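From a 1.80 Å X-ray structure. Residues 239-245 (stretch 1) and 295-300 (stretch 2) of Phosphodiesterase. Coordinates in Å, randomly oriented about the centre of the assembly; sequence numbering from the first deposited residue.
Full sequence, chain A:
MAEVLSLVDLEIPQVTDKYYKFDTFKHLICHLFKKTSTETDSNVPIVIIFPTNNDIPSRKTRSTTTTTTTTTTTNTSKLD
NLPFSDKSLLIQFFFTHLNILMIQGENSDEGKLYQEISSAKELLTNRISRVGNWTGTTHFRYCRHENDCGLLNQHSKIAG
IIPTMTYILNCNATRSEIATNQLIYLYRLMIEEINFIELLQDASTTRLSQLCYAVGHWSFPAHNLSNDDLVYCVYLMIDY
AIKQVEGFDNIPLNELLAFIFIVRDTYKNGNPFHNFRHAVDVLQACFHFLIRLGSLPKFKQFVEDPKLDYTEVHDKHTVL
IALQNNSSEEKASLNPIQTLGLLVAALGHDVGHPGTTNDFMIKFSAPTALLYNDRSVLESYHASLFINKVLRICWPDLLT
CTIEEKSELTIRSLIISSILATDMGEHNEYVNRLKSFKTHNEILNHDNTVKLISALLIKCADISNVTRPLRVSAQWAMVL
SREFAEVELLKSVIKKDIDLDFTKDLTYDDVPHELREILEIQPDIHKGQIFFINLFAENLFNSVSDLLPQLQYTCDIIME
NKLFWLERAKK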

ATOM      1  N   ASP A 239     -10.972  10.338   6.440  1.00 25.44           N
ATOM      2  CA  ASP A 239     -11.597  11.364   7.284  1.00 27.32           C
ATOM      3  C   ASP A 239     -13.104  11.400   7.027  1.00 27.35           C
ATOM      4  O   ASP A 239     -13.897  11.446   7.970  1.00 28.17           O
ATOM      5  N   TYR A 240     -13.479  11.336   5.754  1.00 27.78           N
ATOM      6  CA  TYR A 240     -14.882  11.376   5.315  1.00 29.20           C
ATOM      7  C   TYR A 240     -15.689  10.208   5.891  1.00 29.87           C
ATOM      8  O   TYR A 240     -16.815  10.387   6.348  1.00 30.87           O
ATOM      9  N   ALA A 241     -15.090   9.016   5.878  1.00 29.58           N
ATOM     10  CA  ALA A 241     -15.705   7.828   6.444  1.00 29.43           C
ATOM     11  C   ALA A 241     -15.829   7.917   7.963  1.00 28.78           C
ATOM     12  O   ALA A 241     -16.869   7.566   8.519  1.00 31.93           O
ATOM     13  N   ILE A 242     -14.774   8.386   8.631  1.00 28.67           N
ATOM     14  CA  ILE A 242     -14.782   8.549  10.093  1.00 29.58           C
ATOM     15  C   ILE A 242     -15.909   9.499  10.535  1.00 33.25           C
ATOM     16  O   ILE A 242     -16.600   9.231  11.517  1.00 33.54           O
ATOM     17  N   LYS A 243     -16.095  10.591   9.797  1.00 34.98           N
ATOM     18  CA  LYS A 243     -17.155  11.566  10.106  1.00 37.69           C
ATOM     19  C   LYS A 243     -18.577  10.989  10.101  1.00 38.61           C
ATOM     20  O   LYS A 243     -19.471  11.578  10.698  1.00 37.10           O
ATOM     21  N   GLN A 244     -18.794   9.873   9.406  1.00 38.84           N
ATOM     22  CA  GLN A 244     -20.114   9.248   9.362  1.00 40.02           C
ATOM     23  C   GLN A 244     -20.363   8.277  10.524  1.00 41.14           C
ATOM     24  O   GLN A 244     -21.499   7.838  10.724  1.00 39.44           O
ATOM     25  N   VAL A 245     -19.328   7.948  11.301  1.00 42.10           N
ATOM     26  CA  VAL A 245     -19.476   6.954  12.367  1.00 42.74           C
ATOM     27  C   VAL A 245     -19.908   7.647  13.644  1.00 45.28           C
ATOM     28  O   VAL A 245     -19.157   8.438  14.208  1.00 42.57           O
ATOM     29  N   SER A 295     -23.715   3.484   1.342  1.00 38.49           N
ATOM     30  CA  SER A 295     -23.045   3.310   2.631  1.00 37.63           C
ATOM     31  C   SER A 295     -22.294   4.569   3.042  1.00 35.73           C
ATOM     32  O   SER A 295     -21.989   4.754   4.217  1.00 34.71           O
ATOM     33  N   LEU A 296     -21.992   5.419   2.066  1.00 34.88           N
ATOM     34  CA  LEU A 296     -21.488   6.762   2.319  1.00 34.49           C
ATOM     35  C   LEU A 296     -22.290   7.738   1.475  1.00 34.12           C
ATOM     36  O   LEU A 296     -22.610   7.423   0.332  1.00 35.26           O
ATOM     37  N   PRO A 297     -22.552   8.941   2.004  1.00 35.42           N
ATOM     38  CA  PRO A 297     -23.270   9.942   1.205  1.00 34.87           C
ATOM     39  C   PRO A 297     -22.397  10.516   0.102  1.00 36.10           C
ATOM     40  O   PRO A 297     -21.166  10.561   0.234  1.00 33.68           O
ATOM     41  N   LYS A 298     -23.026  10.959  -0.982  1.00 34.14           N
ATOM     42  CA  LYS A 298     -22.294  11.597  -2.060  1.00 35.51           C
ATOM     43  C   LYS A 298     -21.792  12.946  -1.555  1.00 33.68           C
ATOM     44  O   LYS A 298     -22.300  13.471  -0.558  1.00 34.67           O
ATOM     45  N   PHE A 299     -20.784  13.484  -2.231  1.00 32.14           N
ATOM     46  CA  PHE A 299     -20.168  14.746  -1.842  1.00 32.31           C
ATOM     47  C   PHE A 299     -20.119  15.694  -3.028  1.00 32.32           C
ATOM     48  O   PHE A 299     -20.283  15.280  -4.178  1.00 32.63           O
ATOM     49  N   LYS A 300     -19.885  16.972  -2.754  1.00 33.26           N
ATOM     50  CA  LYS A 300     -19.955  17.995  -3.802  1.00 35.14           C
ATOM     51  C   LYS A 300     -19.021  17.704  -4.972  1.00 33.99           C
ATOM     52  O   LYS A 300     -19.333  18.018  -6.123  1.00 33.03           O
TER

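This is a small, mostly apolar contact, 293 Å² summed over both sides, in which a helical tyrosine reaches across to an irregular segment and is fixed there by one side-chain-to-backbone hydrogen bond.

Tyr-240 dominates by area: 103 Å² of it is covered by the other stretch, more than of any other residue here. Its CA-to-CB bond points toward stretch 2, and with chi1 at -167° (t) and chi2 at 73° the ring extends far enough for OH to donate a hydrogen bond to the carbonyl O of Pro-297 at 2.7 Å. That oxygen lies near the ring plane, at the edge, as expected for a phenol donor. Tyr-240 OH is also 3.2 Å from Lys-298 O, but the angle is too poor for a second bond.

Phe-299 also points toward its partner. Its chi1 of 51° (p) and chi2 of 102° set its ring edge toward the face of Tyr-240; the centroids are 5.5 Å apart and the planes meet at 67°, an edge-to-face pair. The approach is close along the side chain as well, Phe-299 CB lying 3.9 Å from Tyr-240 CZ. Pro-297, its ring C-gamma endo, adds an apolar contact, CG to Tyr-240 CZ at 4.3 Å.

The second patch centres on Leu-296. Its CA-to-CB bond runs sideways, yet the m,t rotamer (chi1 -67°, chi2 160°) brings its end nearer: CD2 sits 4.0 Å from Ala-241 CA and 4.3 Å from Ala-241 CB. The backbones are closest at this pair, with CA atoms 7.2 Å apart. Gln-244, pointing toward stretch 2 with chi1 -43° and chi2 -48° (both m), lays its CG 4.0 Å from Leu-296 CD2.

Ile-242 and Lys-298 point away, and Asp-239 makes no contact across the interface.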

ATOM      1  CB  ASP A 239     -10.969  12.737   7.029  1.00 28.86           C
ATOM      2  CG  ASP A 239     -11.429  13.805   8.025  1.00 31.10           C
ATOM      3  OD1 ASP A 239     -11.759  13.478   9.176  1.00 32.37           O
ATOM      4  OD2 ASP A 239     -11.432  14.996   7.656  1.00 35.12           O
ATOM      5  CB  TYR A 240     -14.936  11.359   3.786  1.00 28.55           C
ATOM      6  CG  TYR A 240     -16.279  11.704   3.172  1.00 30.51           C
ATOM      7  CD1 TYR A 240     -16.751  13.013   3.176  1.00 30.45           C
ATOM      8  CD2 TYR A 240     -17.063  10.726   2.555  1.00 30.67           C
ATOM      9  CE1 TYR A 240     -17.974  13.340   2.600  1.00 30.33           C
ATOM     10  CE2 TYR A 240     -18.291  11.047   1.970  1.00 31.48           C
ATOM     11  CZ  TYR A 240     -18.734  12.358   1.994  1.00 31.24           C
ATOM     12  OH  TYR A 240     -19.952  12.677   1.428  1.00 32.64           O
ATOM     13  CB  ALA A 241     -14.915   6.595   6.050  1.00 28.55           C
ATOM     14  CB  ILE A 242     -13.418   9.073  10.619  1.00 28.56           C
ATOM     15  CG1 ILE A 242     -12.336   8.000  10.479  1.00 27.91           C
ATOM     16  CG2 ILE A 242     -13.507   9.491  12.081  1.00 29.75           C
ATOM     17  CD1 ILE A 242     -10.922   8.518  10.667  1.00 28.24           C
ATOM     18  CB  LYS A 243     -17.103  12.746   9.130  1.00 38.17           C
ATOM     19  CG  LYS A 243     -16.015  13.755   9.431  1.00 39.98           C
ATOM     20  CD  LYS A 243     -16.021  14.850   8.372  1.00 41.65           C
ATOM     21  CE  LYS A 243     -14.906  15.857   8.584  1.00 41.86           C
ATOM     22  NZ  LYS A 243     -14.668  16.619   7.328  1.00 41.46           N
ATOM     23  CB  GLN A 244     -20.350   8.523   8.029  1.00 40.46           C
ATOM     24  CG  GLN A 244     -19.912   9.253   6.761  1.00 41.86           C
ATOM     25  CD  GLN A 244     -20.363  10.707   6.676  1.00 44.85           C
ATOM     26  OE1 GLN A 244     -19.642  11.559   6.142  1.00 47.48           O
ATOM     27  NE2 GLN A 244     -21.548  10.996   7.193  1.00 42.72           N
ATOM     28  CB  VAL A 245     -18.181   6.160  12.619  1.00 42.65           C
ATOM     29  CG1 VAL A 245     -18.438   5.042  13.621  1.00 42.03           C
ATOM     30  CG2 VAL A 245     -17.656   5.588  11.308  1.00 41.24           C
ATOM     31  CB  SER A 295     -22.081   2.123   2.599  1.00 38.64           C
ATOM     32  OG  SER A 295     -22.770   0.915   2.849  1.00 40.74           O
ATOM     33  CB  LEU A 296     -20.037   6.882   1.881  1.00 33.11           C
ATOM     34  CG  LEU A 296     -18.971   6.090   2.633  1.00 32.49           C
ATOM     35  CD1 LEU A 296     -17.739   5.983   1.749  1.00 31.60           C
ATOM     36  CD2 LEU A 296     -18.642   6.735   3.963  1.00 32.18           C
ATOM     37  CB  PRO A 297     -23.612  11.030   2.225  1.00 35.66           C
ATOM     38  CG  PRO A 297     -22.584  10.901   3.299  1.00 35.53           C
ATOM     39  CD  PRO A 297     -22.123   9.468   3.311  1.00 34.69           C
ATOM     40  CB  LYS A 298     -23.177  11.763  -3.297  1.00 37.83           C
ATOM     41  CG  LYS A 298     -23.857  10.471  -3.723  1.00 39.67           C
ATOM     42  CD  LYS A 298     -24.384  10.533  -5.141  1.00 43.17           C
ATOM     43  CE  LYS A 298     -25.297   9.344  -5.401  1.00 45.86           C
ATOM     44  NZ  LYS A 298     -25.708   9.227  -6.826  1.00 48.40           N
ATOM     45  CB  PHE A 299     -18.761  14.524  -1.231  1.00 31.71           C
ATOM     46  CG  PHE A 299     -17.840  13.665  -2.064  1.00 30.35           C
ATOM     47  CD1 PHE A 299     -16.844  14.244  -2.838  1.00 29.89           C
ATOM     48  CD2 PHE A 299     -17.942  12.286  -2.048  1.00 29.83           C
ATOM     49  CE1 PHE A 299     -15.984  13.475  -3.603  1.00 29.54           C
ATOM     50  CE2 PHE A 299     -17.077  11.506  -2.811  1.00 29.44           C
ATOM     51  CZ  PHE A 299     -16.105  12.099  -3.587  1.00 29.91           C
ATOM     52  CB  LYS A 300     -19.631  19.371  -3.220  1.00 38.56           C
ATOM     53  CG  LYS A 300     -19.876  20.519  -4.182  1.00 43.10           C
ATOM     54  CD  LYS A 300     -19.819  21.865  -3.473  1.00 46.30           C
ATOM     55  CE  LYS A 300     -20.365  22.974  -4.360  1.00 47.75           C
ATOM     56  NZ  LYS A 300     -19.988  24.316  -3.843  1.00 49.57           N
TER